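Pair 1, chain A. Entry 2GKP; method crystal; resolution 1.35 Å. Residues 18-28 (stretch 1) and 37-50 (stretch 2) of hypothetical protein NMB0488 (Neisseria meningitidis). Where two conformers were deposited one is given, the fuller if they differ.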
# COMPACT_ATOMS: atom_id res chain seq x y z
N ALA A 18 -7.88 3.18 2.68
CA ALA A 18 -9.17 2.90 3.32
C ALA A 18 -10.11 4.00 3.02
O ALA A 18 -9.76 5.17 3.19
CB ALA A 18 -9.01 2.80 4.85
N ASN A 19 -11.33 3.64 2.64
CA ASN A 19 -12.40 4.64 2.51
C ASN A 19 -13.63 4.14 3.24
O ASN A 19 -13.52 3.22 4.06
CB ASN A 19 -12.62 5.06 1.02
CG ASN A 19 -13.21 3.96 0.14
OD1 ASN A 19 -13.32 4.13 -1.12
ND2 ASN A 19 -13.65 2.87 0.76
N GLU A 20 -14.79 4.74 2.98
CA GLU A 20 -15.94 4.33 3.75
C GLU A 20 -16.49 2.96 3.36
O GLU A 20 -17.43 2.47 4.00
CB GLU A 20 -17.07 5.39 3.71
CG GLU A 20 -17.88 5.47 2.39
CD GLU A 20 -17.14 6.10 1.23
OE1 GLU A 20 -16.03 6.67 1.42
OE2 GLU A 20 -17.73 6.05 0.12
N ARG A 21 -15.94 2.34 2.30
CA ARG A 21 -16.43 1.00 1.90
C ARG A 21 -15.44 -0.13 2.10
O ARG A 21 -15.86 -1.27 2.15
CB ARG A 21 -16.92 1.00 0.48
CG ARG A 21 -18.18 1.85 0.30
CD ARG A 21 -18.78 1.69 -1.10
NE ARG A 21 -19.79 2.76 -1.25
CZ ARG A 21 -20.31 3.19 -2.40
NH1 ARG A 21 -20.05 2.56 -3.54
NH2 ARG A 21 -21.12 4.25 -2.36
N ALA A 22 -14.13 0.16 2.17
CA ALA A 22 -13.17 -0.92 2.17
C ALA A 22 -11.82 -0.51 2.64
O ALA A 22 -11.44 0.67 2.56
CB ALA A 22 -13.02 -1.47 0.74
N LEU A 23 -11.07 -1.52 3.08
CA LEU A 23 -9.60 -1.48 3.15
C LEU A 23 -9.03 -2.09 1.86
O LEU A 23 -9.62 -3.03 1.34
CB LEU A 23 -9.07 -2.27 4.35
CG LEU A 23 -9.82 -2.09 5.67
CD1 LEU A 23 -9.20 -2.98 6.74
CD2 LEU A 23 -9.76 -0.62 6.10
N ILE A 24 -7.93 -1.52 1.33
CA ILE A 24 -7.39 -1.93 0.04
C ILE A 24 -5.89 -2.06 0.24
O ILE A 24 -5.19 -1.07 0.44
CB ILE A 24 -7.74 -0.90 -1.05
CG1 ILE A 24 -9.25 -0.58 -1.06
CG2 ILE A 24 -7.26 -1.44 -2.40
CD1 ILE A 24 -9.59 0.84 -1.36
N ILE A 25 -5.39 -3.30 0.23
CA ILE A 25 -3.98 -3.56 0.53
C ILE A 25 -3.29 -3.88 -0.79
O ILE A 25 -3.79 -4.66 -1.61
CB ILE A 25 -3.83 -4.75 1.49
CG1 ILE A 25 -4.52 -4.49 2.83
CG2 ILE A 25 -2.36 -5.08 1.67
CD1 ILE A 25 -4.35 -3.21 3.35
N GLN A 26 -2.13 -3.26 -1.00
CA GLN A 26 -1.49 -3.35 -2.29
C GLN A 26 0.02 -3.56 -2.17
O GLN A 26 0.69 -2.78 -1.49
CB GLN A 26 -1.76 -2.01 -3.02
CG GLN A 26 -1.15 -1.83 -4.39
CD GLN A 26 -1.76 -2.79 -5.37
OE1 GLN A 26 -2.99 -2.83 -5.54
NE2 GLN A 26 -0.92 -3.55 -6.03
N THR A 27 0.57 -4.51 -2.92
CA THR A 27 2.03 -4.60 -3.08
C THR A 27 2.57 -3.40 -3.88
O THR A 27 1.96 -3.00 -4.86
CB THR A 27 2.38 -5.87 -3.88
OG1 THR A 27 2.02 -7.00 -3.08
CG2 THR A 27 3.89 -5.96 -4.20
N TRP A 28 3.71 -2.85 -3.43
CA TRP A 28 4.45 -1.83 -4.18
C TRP A 28 5.77 -2.44 -4.66
O TRP A 28 6.30 -3.38 -4.03
CB TRP A 28 4.75 -0.66 -3.25
CG TRP A 28 3.61 0.25 -2.93
CD1 TRP A 28 2.26 -0.07 -2.88
CD2 TRP A 28 3.71 1.60 -2.54
NE1 TRP A 28 1.52 1.04 -2.52
CE2 TRP A 28 2.38 2.07 -2.30
CE3 TRP A 28 4.78 2.49 -2.39
CZ2 TRP A 28 2.12 3.39 -1.93
CZ3 TRP A 28 4.51 3.81 -2.00
CH2 TRP A 28 3.18 4.23 -1.78
N ASP A 37 2.21 -1.63 -7.43
CA ASP A 37 2.60 -2.55 -8.52
C ASP A 37 1.34 -3.29 -8.97
O ASP A 37 0.92 -4.27 -8.32
CB ASP A 37 3.66 -3.53 -8.02
CG ASP A 37 4.19 -4.42 -9.12
OD1 ASP A 37 3.63 -4.38 -10.22
OD2 ASP A 37 5.13 -5.19 -8.86
N HIS A 38 0.73 -2.82 -10.04
CA HIS A 38 -0.55 -3.38 -10.47
C HIS A 38 -0.41 -4.77 -11.11
O HIS A 38 -1.40 -5.35 -11.54
CB HIS A 38 -1.32 -2.37 -11.34
CG HIS A 38 -1.58 -1.08 -10.64
ND1 HIS A 38 -2.29 -1.01 -9.46
CD2 HIS A 38 -1.15 0.17 -10.90
CE1 HIS A 38 -2.30 0.25 -9.04
NE2 HIS A 38 -1.63 0.99 -9.90
N LEU A 39 0.79 -5.33 -11.11
CA LEU A 39 0.92 -6.75 -11.41
C LEU A 39 0.16 -7.58 -10.36
O LEU A 39 -0.39 -8.66 -10.64
CB LEU A 39 2.39 -7.15 -11.44
CG LEU A 39 2.71 -8.63 -11.63
CD1 LEU A 39 2.13 -9.15 -12.96
CD2 LEU A 39 4.18 -8.87 -11.61
N TYR A 40 0.13 -7.06 -9.15
CA TYR A 40 -0.53 -7.72 -8.03
C TYR A 40 -1.89 -7.03 -7.84
O TYR A 40 -1.95 -5.81 -7.73
CB TYR A 40 0.37 -7.66 -6.80
CG TYR A 40 1.71 -8.26 -7.04
CD1 TYR A 40 1.91 -9.65 -7.05
CD2 TYR A 40 2.79 -7.44 -7.35
CE1 TYR A 40 3.15 -10.19 -7.35
CE2 TYR A 40 4.03 -7.98 -7.64
CZ TYR A 40 4.21 -9.33 -7.62
OH TYR A 40 5.45 -9.84 -7.91
N PRO A 41 -3.01 -7.79 -7.86
CA PRO A 41 -4.27 -7.06 -7.72
C PRO A 41 -4.45 -6.57 -6.29
O PRO A 41 -3.87 -7.15 -5.38
CB PRO A 41 -5.33 -8.12 -8.05
CG PRO A 41 -4.70 -9.39 -7.70
CD PRO A 41 -3.24 -9.23 -8.05
N PRO A 42 -5.25 -5.52 -6.10
CA PRO A 42 -5.50 -5.09 -4.75
C PRO A 42 -6.26 -6.16 -3.97
O PRO A 42 -7.08 -6.88 -4.52
CB PRO A 42 -6.44 -3.89 -4.93
CG PRO A 42 -6.40 -3.50 -6.25
CD PRO A 42 -6.01 -4.70 -7.07
N HIS A 43 -5.98 -6.24 -2.68
CA HIS A 43 -6.72 -7.11 -1.79
C HIS A 43 -7.72 -6.28 -1.01
O HIS A 43 -7.31 -5.42 -0.24
CB HIS A 43 -5.74 -7.77 -0.83
CG HIS A 43 -6.23 -9.04 -0.22
ND1 HIS A 43 -7.38 -9.13 0.53
CD2 HIS A 43 -5.68 -10.28 -0.22
CE1 HIS A 43 -7.53 -10.37 0.95
NE2 HIS A 43 -6.52 -11.09 0.50
N ILE A 44 -9.02 -6.53 -1.23
CA ILE A 44 -10.06 -5.75 -0.60
C ILE A 44 -10.56 -6.43 0.65
O ILE A 44 -10.75 -7.64 0.63
CB ILE A 44 -11.25 -5.53 -1.59
CG1 ILE A 44 -10.74 -4.69 -2.77
CG2 ILE A 44 -12.49 -4.93 -0.86
CD1 ILE A 44 -11.74 -4.53 -3.90
N LEU A 45 -10.73 -5.67 1.73
CA LEU A 45 -11.16 -6.22 3.01
C LEU A 45 -12.23 -5.35 3.64
O LEU A 45 -12.29 -4.17 3.36
CB LEU A 45 -10.00 -6.26 4.02
CG LEU A 45 -8.84 -7.23 3.73
CD1 LEU A 45 -7.73 -6.99 4.71
CD2 LEU A 45 -9.33 -8.68 3.85
N PRO A 46 -13.09 -5.94 4.50
CA PRO A 46 -14.03 -5.12 5.27
C PRO A 46 -13.33 -4.25 6.30
O PRO A 46 -12.21 -4.55 6.74
CB PRO A 46 -14.95 -6.14 5.95
CG PRO A 46 -14.03 -7.38 6.05
CD PRO A 46 -13.20 -7.38 4.77
N LEU A 47 -13.99 -3.17 6.70
CA LEU A 47 -13.31 -2.17 7.55
C LEU A 47 -12.94 -2.66 8.94
O LEU A 47 -12.00 -2.17 9.53
CB LEU A 47 -14.17 -0.93 7.68
CG LEU A 47 -14.48 -0.16 6.42
CD1 LEU A 47 -15.32 1.07 6.75
CD2 LEU A 47 -13.22 0.25 5.74
N ASP A 48 -13.70 -3.61 9.45
CA ASP A 48 -13.42 -4.15 10.80
C ASP A 48 -12.80 -5.52 10.75
O ASP A 48 -12.95 -6.32 11.69
CB ASP A 48 -14.68 -4.11 11.68
CG ASP A 48 -15.80 -4.94 11.14
OD1 ASP A 48 -15.73 -5.40 9.99
OD2 ASP A 48 -16.80 -5.14 11.86
N THR A 49 -12.04 -5.77 9.69
CA THR A 49 -11.23 -6.98 9.59
C THR A 49 -10.42 -7.14 10.85
O THR A 49 -9.91 -6.16 11.37
CB THR A 49 -10.28 -6.86 8.41
OG1 THR A 49 -11.04 -6.78 7.23
CG2 THR A 49 -9.41 -8.10 8.29
N ASP A 50 -10.28 -8.38 11.31
CA ASP A 50 -9.52 -8.58 12.51
C ASP A 50 -8.04 -8.27 12.30
O ASP A 50 -7.54 -8.32 11.16
CB ASP A 50 -9.72 -9.99 13.04
CG ASP A 50 -9.03 -11.00 12.23
OD1 ASP A 50 -9.60 -11.49 11.23
OD2 ASP A 50 -7.89 -11.33 12.63
O HOH W 1 -3.52 -3.15 -8.21
O HOH W 2 -1.43 -6.31 -4.05

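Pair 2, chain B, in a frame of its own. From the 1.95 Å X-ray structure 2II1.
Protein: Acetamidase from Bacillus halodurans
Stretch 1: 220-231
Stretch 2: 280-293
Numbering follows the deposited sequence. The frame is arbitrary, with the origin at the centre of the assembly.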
# COMPACT_ATOMS: atom_id res chain seq x y z
N LEU B 220 2.53 -1.88 -15.18
CA LEU B 220 3.09 -0.60 -15.49
C LEU B 220 4.55 -0.45 -15.10
O LEU B 220 5.05 -1.13 -14.21
CB LEU B 220 2.20 0.51 -14.87
CG LEU B 220 2.11 0.74 -13.38
CD1 LEU B 220 3.42 1.51 -13.01
CD2 LEU B 220 0.86 1.57 -13.03
N LYS B 221 5.21 0.48 -15.78
CA LYS B 221 6.60 0.88 -15.48
C LYS B 221 6.63 2.40 -15.41
O LYS B 221 6.07 3.07 -16.28
CB LYS B 221 7.52 0.32 -16.55
CG LYS B 221 8.83 1.05 -16.78
CD LYS B 221 9.71 0.32 -17.76
CE LYS B 221 9.30 0.55 -19.21
NZ LYS B 221 10.48 0.47 -20.16
N THR B 222 7.22 2.92 -14.31
CA THR B 222 7.45 4.33 -14.10
C THR B 222 8.92 4.59 -14.46
O THR B 222 9.58 3.71 -15.01
CB THR B 222 7.22 4.73 -12.63
OG1 THR B 222 8.17 4.05 -11.78
CG2 THR B 222 5.80 4.39 -12.19
N ASP B 223 9.44 5.78 -14.17
CA ASP B 223 10.88 6.04 -14.32
C ASP B 223 11.76 5.16 -13.40
O ASP B 223 12.93 5.04 -13.65
CB ASP B 223 11.20 7.52 -14.05
CG ASP B 223 10.94 8.43 -15.26
OD1 ASP B 223 10.13 8.07 -16.16
OD2 ASP B 223 11.54 9.52 -15.30
N THR B 224 11.23 4.57 -12.33
CA THR B 224 12.07 3.88 -11.34
C THR B 224 11.63 2.46 -10.98
O THR B 224 12.43 1.68 -10.46
CB THR B 224 12.12 4.68 -10.03
OG1 THR B 224 10.79 5.04 -9.65
CG2 THR B 224 12.94 5.93 -10.21
N HIS B 225 10.37 2.14 -11.23
CA HIS B 225 9.77 0.86 -10.82
C HIS B 225 8.95 0.21 -11.91
O HIS B 225 8.49 0.87 -12.83
CB HIS B 225 8.87 1.05 -9.60
CG HIS B 225 9.63 1.34 -8.36
ND1 HIS B 225 10.10 2.60 -8.08
CD2 HIS B 225 10.04 0.54 -7.34
CE1 HIS B 225 10.75 2.57 -6.93
NE2 HIS B 225 10.73 1.34 -6.46
N PHE B 226 8.79 -1.09 -11.77
CA PHE B 226 7.89 -1.87 -12.58
C PHE B 226 6.85 -2.45 -11.61
O PHE B 226 7.17 -2.78 -10.47
CB PHE B 226 8.65 -2.99 -13.31
CG PHE B 226 7.77 -3.93 -14.04
CD1 PHE B 226 7.23 -3.58 -15.26
CD2 PHE B 226 7.41 -5.14 -13.47
CE1 PHE B 226 6.36 -4.42 -15.89
CE2 PHE B 226 6.55 -5.99 -14.12
CZ PHE B 226 6.03 -5.64 -15.31
N MSE B 227 5.59 -2.49 -12.03
CA MSE B 227 4.53 -3.00 -11.16
C MSE B 227 3.56 -3.87 -11.87
O MSE B 227 3.11 -3.54 -12.95
CB MSE B 227 3.72 -1.86 -10.58
CG MSE B 227 4.56 -0.71 -10.15
SE MSE B 227 3.44 0.61 -9.29
CE MSE B 227 4.78 2.04 -9.37
N THR B 228 3.20 -4.96 -11.19
CA THR B 228 2.11 -5.83 -11.60
C THR B 228 0.81 -5.44 -10.87
O THR B 228 0.80 -5.18 -9.68
CB THR B 228 2.47 -7.34 -11.42
OG1 THR B 228 2.89 -7.60 -10.07
CG2 THR B 228 3.60 -7.73 -12.41
N ILE B 229 -0.26 -5.38 -11.63
CA ILE B 229 -1.60 -5.02 -11.15
C ILE B 229 -2.59 -6.21 -11.19
O ILE B 229 -2.68 -6.96 -12.19
CB ILE B 229 -2.16 -3.85 -11.99
CG1 ILE B 229 -1.21 -2.66 -11.93
CG2 ILE B 229 -3.51 -3.42 -11.46
CD1 ILE B 229 -1.49 -1.61 -12.95
N ALA B 230 -3.36 -6.38 -10.12
CA ALA B 230 -4.43 -7.36 -10.11
C ALA B 230 -5.67 -6.83 -9.41
O ALA B 230 -5.58 -6.04 -8.47
CB ALA B 230 -3.96 -8.68 -9.48
N SER B 231 -6.83 -7.28 -9.89
CA SER B 231 -8.11 -6.97 -9.26
C SER B 231 -8.89 -8.22 -8.88
O SER B 231 -8.91 -9.21 -9.64
CB SER B 231 -8.98 -6.12 -10.20
OG SER B 231 -8.28 -4.94 -10.51
N LEU B 280 -14.67 -4.41 -7.93
CA LEU B 280 -13.50 -5.20 -7.61
C LEU B 280 -12.47 -4.24 -7.02
O LEU B 280 -12.44 -3.05 -7.36
CB LEU B 280 -13.01 -6.06 -8.81
CG LEU B 280 -13.93 -7.16 -9.37
CD1 LEU B 280 -13.19 -8.12 -10.28
CD2 LEU B 280 -14.56 -7.91 -8.26
N LYS B 281 -11.68 -4.75 -6.08
CA LYS B 281 -10.61 -3.99 -5.44
C LYS B 281 -9.30 -4.21 -6.25
O LYS B 281 -9.10 -5.25 -6.87
CB LYS B 281 -10.44 -4.43 -3.97
CG LYS B 281 -11.73 -4.67 -3.18
CD LYS B 281 -12.56 -3.42 -3.05
CE LYS B 281 -13.94 -3.72 -2.43
NZ LYS B 281 -14.91 -2.60 -2.76
N THR B 282 -8.39 -3.24 -6.24
CA THR B 282 -7.18 -3.33 -7.05
C THR B 282 -5.95 -3.09 -6.19
O THR B 282 -5.96 -2.21 -5.36
CB THR B 282 -7.19 -2.32 -8.18
OG1 THR B 282 -8.37 -2.52 -8.97
CG2 THR B 282 -5.94 -2.45 -9.07
N ALA B 283 -4.92 -3.90 -6.41
CA ALA B 283 -3.64 -3.86 -5.69
C ALA B 283 -2.53 -3.94 -6.71
O ALA B 283 -2.77 -4.38 -7.86
CB ALA B 283 -3.54 -5.03 -4.73
N ARG B 284 -1.34 -3.48 -6.33
CA ARG B 284 -0.15 -3.62 -7.20
C ARG B 284 1.10 -3.99 -6.44
O ARG B 284 1.33 -3.49 -5.34
CB ARG B 284 0.14 -2.38 -8.09
CG ARG B 284 0.34 -1.07 -7.38
CD ARG B 284 -0.04 0.10 -8.29
NE ARG B 284 0.43 1.37 -7.72
CZ ARG B 284 -0.16 2.03 -6.73
NH1 ARG B 284 -1.27 1.57 -6.18
NH2 ARG B 284 0.36 3.16 -6.26
N PHE B 285 1.91 -4.87 -7.03
CA PHE B 285 3.23 -5.15 -6.48
C PHE B 285 4.27 -4.45 -7.33
O PHE B 285 4.31 -4.65 -8.55
CB PHE B 285 3.56 -6.66 -6.44
CG PHE B 285 4.67 -6.96 -5.49
CD1 PHE B 285 5.99 -6.80 -5.85
CD2 PHE B 285 4.38 -7.30 -4.18
CE1 PHE B 285 7.01 -7.01 -4.92
CE2 PHE B 285 5.36 -7.53 -3.28
CZ PHE B 285 6.69 -7.39 -3.66
N SER B 286 5.14 -3.70 -6.64
CA SER B 286 6.13 -2.84 -7.25
C SER B 286 7.56 -3.24 -6.85
O SER B 286 7.87 -3.43 -5.65
CB SER B 286 5.85 -1.40 -6.85
OG SER B 286 6.86 -0.52 -7.27
N LEU B 287 8.43 -3.37 -7.86
CA LEU B 287 9.85 -3.61 -7.64
C LEU B 287 10.72 -2.66 -8.51
O LEU B 287 10.41 -2.44 -9.68
CB LEU B 287 10.16 -5.07 -7.94
CG LEU B 287 11.57 -5.57 -7.65
CD1 LEU B 287 11.87 -5.68 -6.11
CD2 LEU B 287 11.78 -6.89 -8.37
N ALA B 288 11.81 -2.15 -7.92
CA ALA B 288 12.74 -1.21 -8.58
C ALA B 288 13.36 -1.77 -9.87
O ALA B 288 13.78 -2.92 -9.91
CB ALA B 288 13.84 -0.80 -7.61
N LEU B 289 13.39 -0.95 -10.92
CA LEU B 289 13.85 -1.42 -12.25
C LEU B 289 15.32 -1.83 -12.22
O LEU B 289 15.77 -2.65 -13.02
CB LEU B 289 13.65 -0.34 -13.32
CG LEU B 289 12.22 0.11 -13.62
CD1 LEU B 289 12.30 1.47 -14.34
CD2 LEU B 289 11.50 -0.90 -14.45
N HIS B 290 16.10 -1.28 -11.30
CA HIS B 290 17.51 -1.64 -11.27
C HIS B 290 17.74 -3.12 -10.90
O HIS B 290 18.81 -3.64 -11.19
CB HIS B 290 18.30 -0.69 -10.35
CG HIS B 290 18.03 -0.88 -8.89
ND1 HIS B 290 18.60 -1.90 -8.15
CD2 HIS B 290 17.26 -0.18 -8.03
CE1 HIS B 290 18.18 -1.82 -6.90
NE2 HIS B 290 17.37 -0.78 -6.79
N TYR B 291 16.74 -3.79 -10.30
CA TYR B 291 16.80 -5.24 -10.03
C TYR B 291 16.58 -6.05 -11.30
O TYR B 291 17.25 -7.06 -11.54
CB TYR B 291 15.78 -5.66 -8.94
CG TYR B 291 16.06 -5.09 -7.55
CD1 TYR B 291 17.17 -5.51 -6.82
CD2 TYR B 291 15.23 -4.13 -6.98
CE1 TYR B 291 17.44 -5.00 -5.56
CE2 TYR B 291 15.49 -3.61 -5.72
CZ TYR B 291 16.60 -4.06 -5.02
OH TYR B 291 16.87 -3.54 -3.79
N PHE B 292 15.64 -5.59 -12.13
CA PHE B 292 15.45 -6.14 -13.47
C PHE B 292 16.68 -5.94 -14.35
O PHE B 292 17.01 -6.81 -15.13
CB PHE B 292 14.22 -5.53 -14.15
CG PHE B 292 12.95 -5.82 -13.44
CD1 PHE B 292 12.31 -7.03 -13.61
CD2 PHE B 292 12.42 -4.91 -12.53
CE1 PHE B 292 11.15 -7.29 -12.90
CE2 PHE B 292 11.27 -5.20 -11.83
CZ PHE B 292 10.65 -6.38 -12.02
N GLU B 293 17.36 -4.81 -14.25
CA GLU B 293 18.58 -4.58 -15.04
C GLU B 293 19.64 -5.62 -14.63
O GLU B 293 20.20 -6.30 -15.48
CB GLU B 293 19.15 -3.17 -14.82
CG GLU B 293 18.17 -2.03 -15.07
O HOH W 3 15.20 1.41 -10.08

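Both pairs are built on two antiparallel strands that lie side by side in a sheet, and 14 central residues superpose with an RMSD of 0.8 Å over N, CA and C. The strand axes approach to 4.7 Å in pair 1 and 4.5 Å in pair 2, with N-to-C directions 156° and 158° apart. The register is the same. Leu A23 faces Leu A45 where Phe B226 faces Leu B287, and Ile A25 faces His A43 where Thr B228 faces Phe B285; all four are hydrogen-bonded pairs. Their reciprocal bonds match closely: Leu A23 N to Leu A45 O and Leu A45 N to Leu A23 O are both 2.9 Å, while Phe B226 N to Leu B287 O and Leu B287 N to Phe B226 O are both 3.0 Å.

The ladders then part. Pair 2 continues regularly, with Ala B230 N bonded to Ala B283 O at 3.1 Å and Ala B283 N to Ala B230 O at 3.0 Å. In pair 1 the second stretch leaves the strand before His A43, and a side chain helps to hold the loop: Gln A26 NE2 donates to Tyr A40 O at 3.0 Å. Water 1 lies 2.7 Å from Gln A26 OE1 and 2.8 Å from His A38 ND1, bridging the two. Ile B229, which matches Gln A26, instead makes an apolar approach, its CG2 lying 3.5 Å from Thr B282 CG2.

At the other end both pairs place a leucine at the same position. Leu A47 and Leu B289 superpose within 0.4 Å at CA, share m,t rotamers, and give up 95 and 98 Å² to the opposing stretch. Each reaches back over the preceding loop: Leu A47 CD2 is 3.4 Å from Asn A19 O, and Leu B289 CD1 is 3.6 Å from Thr B222 O. The local backbone is alike at the leucine, with phi/psi of -67/-28° at Leu A47 and -65/-25° at Leu B289; in pair 2 Leu B289 N also bonds to Thr B224 O at 2.8 Å.

Among the neighbours of this leucine are the matched Leu A23 and Phe B226. Leu A23 CD2 meets Leu A47 CD2 at 3.6 Å; in pair 2 Phe B226 CB meets Leu B289 CD2 at 3.7 Å, and the aromatic ring extends further, its edge toward the face of Phe B292 with centroids 5.4 Å apart and planes at 75°. At the preceding position, Ala A22 CB touches Ile A44 CG2 at 3.8 Å, while the larger His B225 brings CD2 to 3.4 Å from Ser B286 OG.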